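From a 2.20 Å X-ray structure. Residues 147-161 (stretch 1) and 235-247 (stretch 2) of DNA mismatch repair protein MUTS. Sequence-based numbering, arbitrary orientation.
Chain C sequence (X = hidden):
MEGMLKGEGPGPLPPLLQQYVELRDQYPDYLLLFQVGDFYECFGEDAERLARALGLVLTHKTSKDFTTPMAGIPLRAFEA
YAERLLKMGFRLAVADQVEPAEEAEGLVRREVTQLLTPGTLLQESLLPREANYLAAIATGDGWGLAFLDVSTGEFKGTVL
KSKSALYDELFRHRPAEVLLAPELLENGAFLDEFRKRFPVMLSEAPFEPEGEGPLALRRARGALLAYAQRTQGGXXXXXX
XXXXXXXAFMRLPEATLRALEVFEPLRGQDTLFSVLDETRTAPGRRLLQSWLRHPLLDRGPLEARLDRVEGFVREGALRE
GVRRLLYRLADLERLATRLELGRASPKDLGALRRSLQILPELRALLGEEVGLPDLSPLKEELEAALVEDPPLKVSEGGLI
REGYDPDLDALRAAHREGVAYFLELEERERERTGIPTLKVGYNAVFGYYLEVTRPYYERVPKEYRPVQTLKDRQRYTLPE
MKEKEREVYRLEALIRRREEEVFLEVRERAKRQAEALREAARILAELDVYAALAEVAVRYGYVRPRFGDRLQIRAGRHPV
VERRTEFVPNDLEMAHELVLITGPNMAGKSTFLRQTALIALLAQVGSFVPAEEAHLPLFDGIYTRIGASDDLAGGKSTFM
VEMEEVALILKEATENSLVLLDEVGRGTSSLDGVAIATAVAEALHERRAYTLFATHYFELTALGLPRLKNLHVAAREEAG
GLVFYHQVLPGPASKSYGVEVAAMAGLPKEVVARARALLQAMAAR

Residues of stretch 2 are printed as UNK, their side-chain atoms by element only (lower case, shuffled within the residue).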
ATOM      1  N   PHE C 147      17.962  13.581 -19.138  1.00 22.80           N
ATOM      2  CA  PHE C 147      17.403  12.269 -18.888  1.00 22.39           C
ATOM      3  C   PHE C 147      18.199  11.198 -19.610  1.00 22.56           C
ATOM      4  O   PHE C 147      18.803  11.441 -20.654  1.00 22.61           O
ATOM      5  CB  PHE C 147      15.955  12.187 -19.385  1.00 21.48           C
ATOM      6  CG  PHE C 147      15.030  13.168 -18.739  1.00 20.66           C
ATOM      7  CD1 PHE C 147      14.715  14.355 -19.369  1.00 20.39           C
ATOM      8  CD2 PHE C 147      14.467  12.899 -17.493  1.00 20.22           C
ATOM      9  CE1 PHE C 147      13.849  15.275 -18.771  1.00 20.34           C
ATOM     10  CE2 PHE C 147      13.607  13.807 -16.891  1.00 20.23           C
ATOM     11  CZ  PHE C 147      13.297  14.998 -17.532  1.00 20.37           C
ATOM     12  N   LEU C 148      18.183  10.007 -19.037  1.00 22.82           N
ATOM     13  CA  LEU C 148      18.841   8.858 -19.631  1.00 23.31           C
ATOM     14  C   LEU C 148      17.980   7.644 -19.329  1.00 23.65           C
ATOM     15  O   LEU C 148      17.547   7.457 -18.192  1.00 22.99           O
ATOM     16  CB  LEU C 148      20.240   8.623 -19.043  1.00 23.27           C
ATOM     17  CG  LEU C 148      20.900   7.309 -19.497  1.00 23.91           C
ATOM     18  CD1 LEU C 148      21.126   7.325 -21.025  1.00 23.77           C
ATOM     19  CD2 LEU C 148      22.240   7.120 -18.773  1.00 23.95           C
ATOM     20  N   ASP C 149      17.703   6.851 -20.364  1.00 24.07           N
ATOM     21  CA  ASP C 149      16.952   5.616 -20.199  1.00 24.85           C
ATOM     22  C   ASP C 149      18.005   4.603 -20.589  1.00 24.86           C
ATOM     23  O   ASP C 149      18.285   4.386 -21.773  1.00 24.79           O
ATOM     24  CB  ASP C 149      15.756   5.524 -21.152  1.00 25.40           C
ATOM     25  CG  ASP C 149      14.913   4.282 -20.899  1.00 26.08           C
ATOM     26  OD1 ASP C 149      15.491   3.249 -20.489  1.00 25.84           O
ATOM     27  OD2 ASP C 149      13.677   4.335 -21.124  1.00 26.69           O
ATOM     28  N   VAL C 150      18.608   4.001 -19.577  1.00 24.97           N
ATOM     29  CA  VAL C 150      19.673   3.044 -19.784  1.00 25.19           C
ATOM     30  C   VAL C 150      19.242   1.807 -20.570  1.00 25.39           C
ATOM     31  O   VAL C 150      20.073   1.193 -21.240  1.00 25.73           O
ATOM     32  CB  VAL C 150      20.277   2.619 -18.419  1.00 25.87           C
ATOM     33  CG1 VAL C 150      21.517   1.791 -18.627  1.00 25.70           C
ATOM     34  CG2 VAL C 150      20.602   3.865 -17.590  1.00 26.24           C
ATOM     35  N   SER C 151      17.958   1.439 -20.510  1.00 25.04           N
ATOM     36  CA  SER C 151      17.493   0.250 -21.232  1.00 24.74           C
ATOM     37  C   SER C 151      17.319   0.479 -22.730  1.00 24.71           C
ATOM     38  O   SER C 151      17.259  -0.480 -23.496  1.00 24.86           O
ATOM     39  CB  SER C 151      16.167  -0.272 -20.652  1.00 24.99           C
ATOM     40  OG  SER C 151      15.066   0.522 -21.060  1.00 24.60           O
ATOM     41  N   THR C 152      17.238   1.734 -23.156  1.00 24.42           N
ATOM     42  CA  THR C 152      17.064   2.021 -24.583  1.00 24.51           C
ATOM     43  C   THR C 152      18.179   2.888 -25.152  1.00 24.49           C
ATOM     44  O   THR C 152      18.407   2.909 -26.359  1.00 24.88           O
ATOM     45  CB  THR C 152      15.736   2.749 -24.865  1.00 24.48           C
ATOM     46  OG1 THR C 152      15.787   4.069 -24.309  1.00 24.50           O
ATOM     47  CG2 THR C 152      14.561   1.981 -24.247  1.00 24.41           C
ATOM     48  N   GLY C 153      18.875   3.599 -24.276  1.00 24.77           N
ATOM     49  CA  GLY C 153      19.940   4.468 -24.729  1.00 24.28           C
ATOM     50  C   GLY C 153      19.425   5.874 -24.987  1.00 24.14           C
ATOM     51  O   GLY C 153      20.199   6.746 -25.384  1.00 24.28           O
ATOM     52  N   GLU C 154      18.126   6.103 -24.778  1.00 23.92           N
ATOM     53  CA  GLU C 154      17.577   7.439 -24.994  1.00 24.06           C
ATOM     54  C   GLU C 154      18.370   8.361 -24.075  1.00 23.93           C
ATOM     55  O   GLU C 154      18.496   8.117 -22.873  1.00 23.31           O
ATOM     56  CB  GLU C 154      16.083   7.516 -24.663  1.00 24.04           C
ATOM     57  CG  GLU C 154      15.491   8.863 -25.053  1.00 24.13           C
ATOM     58  CD  GLU C 154      13.973   8.940 -24.930  1.00 25.29           C
ATOM     59  OE1 GLU C 154      13.375   8.136 -24.175  1.00 25.39           O
ATOM     60  OE2 GLU C 154      13.383   9.832 -25.583  1.00 25.49           O
ATOM     61  N   PHE C 155      18.890   9.429 -24.663  1.00 23.89           N
ATOM     62  CA  PHE C 155      19.752  10.363 -23.959  1.00 24.03           C
ATOM     63  C   PHE C 155      19.402  11.785 -24.425  1.00 24.20           C
ATOM     64  O   PHE C 155      19.701  12.168 -25.559  1.00 24.36           O
ATOM     65  CB  PHE C 155      21.186   9.956 -24.326  1.00 24.12           C
ATOM     66  CG  PHE C 155      22.257  10.622 -23.526  1.00 24.54           C
ATOM     67  CD1 PHE C 155      22.058  10.959 -22.193  1.00 24.64           C
ATOM     68  CD2 PHE C 155      23.511  10.834 -24.093  1.00 24.40           C
ATOM     69  CE1 PHE C 155      23.101  11.495 -21.435  1.00 25.29           C
ATOM     70  CE2 PHE C 155      24.552  11.365 -23.349  1.00 24.77           C
ATOM     71  CZ  PHE C 155      24.352  11.696 -22.020  1.00 24.69           C
ATOM     72  N   LYS C 156      18.770  12.563 -23.546  1.00 23.79           N
ATOM     73  CA  LYS C 156      18.351  13.908 -23.904  1.00 23.80           C
ATOM     74  C   LYS C 156      18.322  14.893 -22.734  1.00 24.01           C
ATOM     75  O   LYS C 156      18.344  14.506 -21.556  1.00 24.13           O
ATOM     76  CB  LYS C 156      16.959  13.863 -24.546  1.00 23.64           C
ATOM     77  CG  LYS C 156      15.901  13.199 -23.674  1.00 23.67           C
ATOM     78  CD  LYS C 156      14.504  13.401 -24.222  1.00 23.92           C
ATOM     79  CE  LYS C 156      13.460  12.764 -23.324  1.00 23.51           C
ATOM     80  NZ  LYS C 156      12.079  13.013 -23.858  1.00 23.97           N
ATOM     81  N   GLY C 157      18.258  16.176 -23.068  1.00 23.85           N
ATOM     82  CA  GLY C 157      18.227  17.186 -22.034  1.00 24.03           C
ATOM     83  C   GLY C 157      17.973  18.556 -22.602  1.00 24.60           C
ATOM     84  O   GLY C 157      17.969  18.747 -23.814  1.00 24.37           O
ATOM     85  N   THR C 158      17.776  19.516 -21.709  1.00 25.30           N
ATOM     86  CA  THR C 158      17.510  20.882 -22.109  1.00 26.10           C
ATOM     87  C   THR C 158      17.843  21.842 -20.971  1.00 27.12           C
ATOM     88  O   THR C 158      18.199  21.427 -19.869  1.00 27.50           O
ATOM     89  CB  THR C 158      16.017  21.051 -22.495  1.00 25.79           C
ATOM     90  OG1 THR C 158      15.799  22.372 -23.003  1.00 25.34           O
ATOM     91  CG2 THR C 158      15.129  20.839 -21.285  1.00 25.07           C
ATOM     92  N   VAL C 159      17.744  23.132 -21.247  1.00 28.40           N
ATOM     93  CA  VAL C 159      17.994  24.126 -20.227  1.00 29.76           C
ATOM     94  C   VAL C 159      16.707  24.921 -20.113  1.00 30.91           C
ATOM     95  O   VAL C 159      16.039  25.171 -21.115  1.00 31.37           O
ATOM     96  CB  VAL C 159      19.164  25.065 -20.602  1.00 29.73           C
ATOM     97  CG1 VAL C 159      19.281  26.181 -19.573  1.00 29.83           C
ATOM     98  CG2 VAL C 159      20.465  24.284 -20.645  1.00 29.19           C
ATOM     99  N   LEU C 160      16.340  25.283 -18.891  1.00 31.90           N
ATOM    100  CA  LEU C 160      15.127  26.052 -18.665  1.00 33.03           C
ATOM    101  C   LEU C 160      15.493  27.303 -17.888  1.00 33.94           C
ATOM    102  O   LEU C 160      16.464  27.307 -17.137  1.00 34.02           O
ATOM    103  CB  LEU C 160      14.109  25.212 -17.899  1.00 32.99           C
ATOM    104  CG  LEU C 160      13.792  23.945 -18.689  1.00 33.23           C
ATOM    105  CD1 LEU C 160      14.402  22.744 -17.985  1.00 32.96           C
ATOM    106  CD2 LEU C 160      12.300  23.789 -18.848  1.00 33.07           C
ATOM    107  N   LYS C 161      14.719  28.364 -18.077  1.00 35.09           N
ATOM    108  CA  LYS C 161      14.990  29.638 -17.419  1.00 36.14           C
ATOM    109  C   LYS C 161      14.488  29.759 -15.996  1.00 36.59           C
ATOM    110  O   LYS C 161      15.113  30.430 -15.173  1.00 37.05           O
ATOM    111  CB  LYS C 161      14.420  30.779 -18.256  1.00 36.51           C
ATOM    112  CG  LYS C 161      13.365  30.326 -19.246  1.00 37.72           C
ATOM    113  CD  LYS C 161      12.183  29.647 -18.553  1.00 38.28           C
ATOM    114  CE  LYS C 161      11.631  28.566 -19.456  1.00 38.44           C
ATOM    115  NZ  LYS C 161      12.762  27.703 -19.869  1.00 38.23           N
ATOM    116  N   UNK C 235      30.803   0.386 -20.031  1.00 40.51           N
ATOM    117  CA  UNK C 235      30.454   1.357 -21.068  1.00 39.61           C
ATOM    118  C   UNK C 235      28.987   1.215 -21.460  1.00 39.02           C
ATOM    119  O   UNK C 235      28.510   0.115 -21.741  1.00 38.82           O
ATOM    120  c   UNK C 235      31.343   1.150 -22.291  1.00 39.81           C
ATOM    121  N   UNK C 236      28.285   2.343 -21.488  1.00 38.55           N
ATOM    122  CA  UNK C 236      26.864   2.384 -21.812  1.00 37.88           C
ATOM    123  C   UNK C 236      26.542   2.425 -23.298  1.00 37.53           C
ATOM    124  O   UNK C 236      27.350   2.845 -24.121  1.00 37.56           O
ATOM    125  c   UNK C 236      25.894   5.208 -19.310  1.00 37.77           C
ATOM    126  c   UNK C 236      26.330   3.801 -19.650  1.00 37.86           C
ATOM    127  c   UNK C 236      26.223   3.611 -21.163  1.00 37.94           C
ATOM    128  c   UNK C 236      25.488   2.776 -18.917  1.00 37.62           C
ATOM    129  N   UNK C 237      25.343   1.979 -23.636  1.00 36.80           N
ATOM    130  CA  UNK C 237      24.892   2.029 -25.015  1.00 36.43           C
ATOM    131  C   UNK C 237      24.040   3.299 -25.052  1.00 35.56           C
ATOM    132  O   UNK C 237      23.032   3.412 -24.348  1.00 35.64           O
ATOM    133  c   UNK C 237      24.047   0.808 -25.356  1.00 36.89           C
ATOM    134  o   UNK C 237      23.550   0.926 -26.674  1.00 38.13           O
ATOM    135  N   UNK C 238      24.454   4.265 -25.854  1.00 34.43           N
ATOM    136  CA  UNK C 238      23.736   5.524 -25.912  1.00 33.27           C
ATOM    137  C   UNK C 238      23.387   5.986 -27.307  1.00 32.21           C
ATOM    138  O   UNK C 238      24.157   5.815 -28.248  1.00 31.94           O
ATOM    139  c   UNK C 238      26.366   7.218 -23.615  1.00 32.63           C
ATOM    140  c   UNK C 238      24.010   6.902 -22.808  1.00 32.46           C
ATOM    141  c   UNK C 238      24.563   6.622 -25.239  1.00 33.04           C
ATOM    142  c   UNK C 238      25.060   6.437 -23.798  1.00 33.18           C
ATOM    143  N   UNK C 239      22.208   6.581 -27.419  1.00 31.40           N
ATOM    144  CA  UNK C 239      21.745   7.156 -28.670  1.00 30.52           C
ATOM    145  C   UNK C 239      22.335   8.569 -28.684  1.00 29.50           C
ATOM    146  O   UNK C 239      22.717   9.095 -27.643  1.00 28.60           O
ATOM    147  c   UNK C 239      20.216   7.233 -28.682  1.00 31.37           C
ATOM    148  c   UNK C 239      19.522   5.928 -29.034  1.00 32.83           C
ATOM    149  n   UNK C 239      19.238   5.907 -31.451  1.00 34.76           N
ATOM    150  o   UNK C 239      20.869   4.629 -30.558  1.00 34.69           O
ATOM    151  c   UNK C 239      19.931   5.424 -30.418  1.00 34.12           C
ATOM    152  N   UNK C 240      22.435   9.191 -29.863  1.00 29.02           N
ATOM    153  CA  UNK C 240      22.993  10.546 -29.903  1.00 28.64           C
ATOM    154  C   UNK C 240      22.249  11.453 -28.923  1.00 28.35           C
ATOM    155  O   UNK C 240      21.026  11.450 -28.876  1.00 28.33           O
ATOM    156  c   UNK C 240      22.786  10.957 -31.358  1.00 29.08           C
ATOM    157  c   UNK C 240      22.126   8.692 -31.217  1.00 28.86           C
ATOM    158  c   UNK C 240      22.911   9.626 -32.095  1.00 29.18           C
ATOM    159  N   UNK C 241      22.986  12.219 -28.130  1.00 28.08           N
ATOM    160  CA  UNK C 241      22.353  13.107 -27.168  1.00 28.25           C
ATOM    161  C   UNK C 241      21.507  14.170 -27.855  1.00 28.47           C
ATOM    162  O   UNK C 241      21.923  14.761 -28.845  1.00 28.46           O
ATOM    163  c   UNK C 241      22.027  16.941 -24.585  1.00 27.06           C
ATOM    164  c   UNK C 241      21.586  16.434 -23.370  1.00 26.63           C
ATOM    165  c   UNK C 241      21.732  15.077 -23.100  1.00 27.07           C
ATOM    166  c   UNK C 241      22.319  14.235 -24.048  1.00 27.31           C
ATOM    167  c   UNK C 241      23.384  13.822 -26.295  1.00 27.55           C
ATOM    168  c   UNK C 241      22.767  14.734 -25.270  1.00 27.42           C
ATOM    169  c   UNK C 241      22.615  16.090 -25.527  1.00 27.23           C
ATOM    170  N   UNK C 242      20.323  14.417 -27.308  1.00 28.64           N
ATOM    171  CA  UNK C 242      19.439  15.427 -27.855  1.00 28.67           C
ATOM    172  C   UNK C 242      19.246  16.618 -26.932  1.00 28.14           C
ATOM    173  O   UNK C 242      18.689  16.500 -25.841  1.00 28.02           O
ATOM    174  n   UNK C 242      13.596  13.950 -28.177  1.00 33.76           N
ATOM    175  c   UNK C 242      16.712  14.115 -30.102  1.00 32.68           C
ATOM    176  n   UNK C 242      15.626  13.704 -29.228  1.00 33.67           N
ATOM    177  c   UNK C 242      18.054  13.968 -29.413  1.00 31.51           C
ATOM    178  c   UNK C 242      18.074  14.836 -28.178  1.00 29.82           C
ATOM    179  n   UNK C 242      14.373  15.609 -29.564  1.00 33.67           N
ATOM    180  c   UNK C 242      14.533  14.424 -28.990  1.00 33.92           C
ATOM    181  N   UNK C 243      19.721  17.767 -27.386  1.00 27.58           N
ATOM    182  CA  UNK C 243      19.564  19.014 -26.659  1.00 27.37           C
ATOM    183  C   UNK C 243      18.305  19.582 -27.313  1.00 27.21           C
ATOM    184  O   UNK C 243      18.378  20.190 -28.386  1.00 27.53           O
ATOM    185  c   UNK C 243      20.771  19.915 -26.926  1.00 27.50           C
ATOM    186  c   UNK C 243      19.701  22.732 -24.623  1.00 27.37           C
ATOM    187  c   UNK C 243      20.722  21.240 -26.222  1.00 27.62           C
ATOM    188  c   UNK C 243      19.751  21.506 -25.261  1.00 27.50           C
ATOM    189  c   UNK C 243      21.650  22.233 -26.531  1.00 27.70           C
ATOM    190  c   UNK C 243      20.631  23.717 -24.940  1.00 27.66           C
ATOM    191  c   UNK C 243      21.609  23.465 -25.898  1.00 27.52           C
ATOM    192  N   UNK C 244      17.148  19.358 -26.692  1.00 26.87           N
ATOM    193  CA  UNK C 244      15.887  19.818 -27.266  1.00 26.69           C
ATOM    194  C   UNK C 244      15.357  21.133 -26.704  1.00 26.92           C
ATOM    195  O   UNK C 244      15.959  21.737 -25.812  1.00 26.75           O
ATOM    196  c   UNK C 244      12.826  18.770 -23.878  1.00 25.84           C
ATOM    197  c   UNK C 244      13.237  19.020 -25.185  1.00 26.08           C
ATOM    198  c   UNK C 244      13.567  17.915 -23.082  1.00 25.82           C
ATOM    199  o   UNK C 244      13.141  17.672 -21.807  1.00 25.98           O
ATOM    200  c   UNK C 244      14.823  18.715 -27.128  1.00 26.74           C
ATOM    201  c   UNK C 244      15.116  17.560 -24.883  1.00 26.22           C
ATOM    202  c   UNK C 244      14.715  17.304 -23.567  1.00 25.54           C
ATOM    203  c   UNK C 244      14.382  18.424 -25.709  1.00 26.19           C
ATOM    204  N   UNK C 245      14.229  21.573 -27.251  1.00 26.75           N
ATOM    205  CA  UNK C 245      13.594  22.808 -26.825  1.00 27.18           C
ATOM    206  C   UNK C 245      12.121  22.578 -26.513  1.00 27.10           C
ATOM    207  O   UNK C 245      11.317  22.360 -27.415  1.00 27.03           O
ATOM    208  c   UNK C 245      13.726  23.866 -27.918  1.00 27.37           C
ATOM    209  o   UNK C 245      12.597  25.326 -26.384  1.00 27.81           O
ATOM    210  o   UNK C 245      13.042  26.075 -28.408  1.00 28.67           O
ATOM    211  c   UNK C 245      13.073  25.181 -27.539  1.00 27.90           C
ATOM    212  N   UNK C 246      11.748  22.627 -25.222  1.00 27.14           N
ATOM    213  CA  UNK C 246      10.351  22.419 -24.826  1.00 26.83           C
ATOM    214  C   UNK C 246       9.445  23.500 -25.400  1.00 26.32           C
ATOM    215  O   UNK C 246       8.248  23.287 -25.593  1.00 26.41           O
ATOM    216  c   UNK C 246      10.418  22.440 -23.301  1.00 27.02           C
ATOM    217  c   UNK C 246      12.598  22.876 -24.047  1.00 27.15           C
ATOM    218  c   UNK C 246      11.593  23.345 -23.027  1.00 27.41           C
ATOM    219  N   UNK C 247      10.033  24.651 -25.701  1.00 26.21           N
ATOM    220  CA  UNK C 247       9.263  25.745 -26.265  1.00 25.86           C
ATOM    221  C   UNK C 247       8.783  25.431 -27.671  1.00 25.85           C
ATOM    222  O   UNK C 247       7.923  26.124 -28.207  1.00 26.30           O
TER
HETATM  223  O   HOH W   1      22.609   2.044 -22.207  1.00 27.30           O
HETATM  224  O   HOH W   2      14.431  11.662 -27.303  1.00 38.68           O
HETATM  225  O   HOH W   3      18.226  10.271 -27.203  1.00 35.57           O

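Position 235 carries one side-chain carbon, which lies far from stretch 1. A lone CB means alanine, Ala-235.

Position 236 has four carbons, forked at the second. CA-to-CB points toward stretch 1, and a terminal carbon lies 4.1 Å from Val-150 CG1. The fork is that of leucine, Leu-236. Its CD1 is 4.2 Å from Leu-148 CD2.

Position 237 has one carbon, then one oxygen. This is serine, Ser-237. Its backbone O is 3.3 Å from Gly-153 CA. Water 1 donates to this O (2.6 Å from the water O) and to Val-150 O (2.8 Å from the water O), so it links the two stretches.

Position 238 again has four carbons forked at the second. One terminal carbon is 3.4 Å from Leu-148 CD1 and also lies over one face of the Phe-155 ring. This is leucine, Leu-238.

Position 239 has three carbons, the third carrying one oxygen and one nitrogen. A side-chain carbon lies 4.2 Å from Thr-152 O. That is an amide at the length of glutamine, Gln-239. Its CB points toward stretch 1, but the amide leads away. The backbone does the bonding: Gln-239 N donates to Gly-153 O at 2.9 Å. A CB on Gly-153 would clash with Ser-237 O.

Position 240 has three carbons closing a ring onto the backbone N. This is proline, Pro-240. Its CA-to-CB bond points away from stretch 1.

Position 241 has one carbon, then a ring of six carbons with no oxygen. A ring carbon lies 3.6 Å from Phe-155 CD2. This is phenylalanine, Phe-241, and that carbon is CD1. Its edge meets the face of Phe-155 opposite Leu-238. Its CZ is 3.4 Å from Gly-157 N; a CB on Gly-157 would be tight against that same CZ.

Position 242 has three carbons, a nitrogen, then a carbon carrying two more nitrogens. Its CB lies on the same sheet face as Lys-156 CB, 3.9 Å away. The guanidinium identifies arginine, Arg-242. Water 2 accepts from NH2 and donates to Glu-154 OE2.

Position 243 has one carbon and a six-carbon ring without oxygen. A ring carbon lies 3.8 Å from Thr-158 CA. This is phenylalanine, Phe-243. The carbon is CE2, at the ring edge.

Position 244 has one carbon and a six-carbon ring bearing one oxygen. The oxygen lies 3.9 Å from Phe-147 CE1. This is tyrosine, Tyr-244. Thr-158 CB sits over its ring face, a CH-pi contact.

Position 245 has two carbons, the second carrying two oxygens. Its CA-to-CB bond points away. This is aspartate, Asp-245. Its OD1 accepts from the backbone N of position 247.

Position 246 has three carbons closing onto N. A ring carbon lies 3.4 Å from Thr-158 OG1. This is proline, Pro-246, and the carbon is CD.

Position 247 has no side-chain atoms. This is glycine, Gly-247.

The contact is a short parallel pairing. Arg-242 N donates to Phe-155 O at 2.9 Å, Gly-157 N to Arg-242 O at 2.8 Å, and Tyr-244 N to Gly-157 O at 3.1 Å. Thr-158 OG1 adds a bond to Tyr-244 O at 2.9 Å. Apolar packing around Phe-155 and Leu-148 accompanies it.

Stretch 2, residues 235-247: ALSLQPFRFYDPG
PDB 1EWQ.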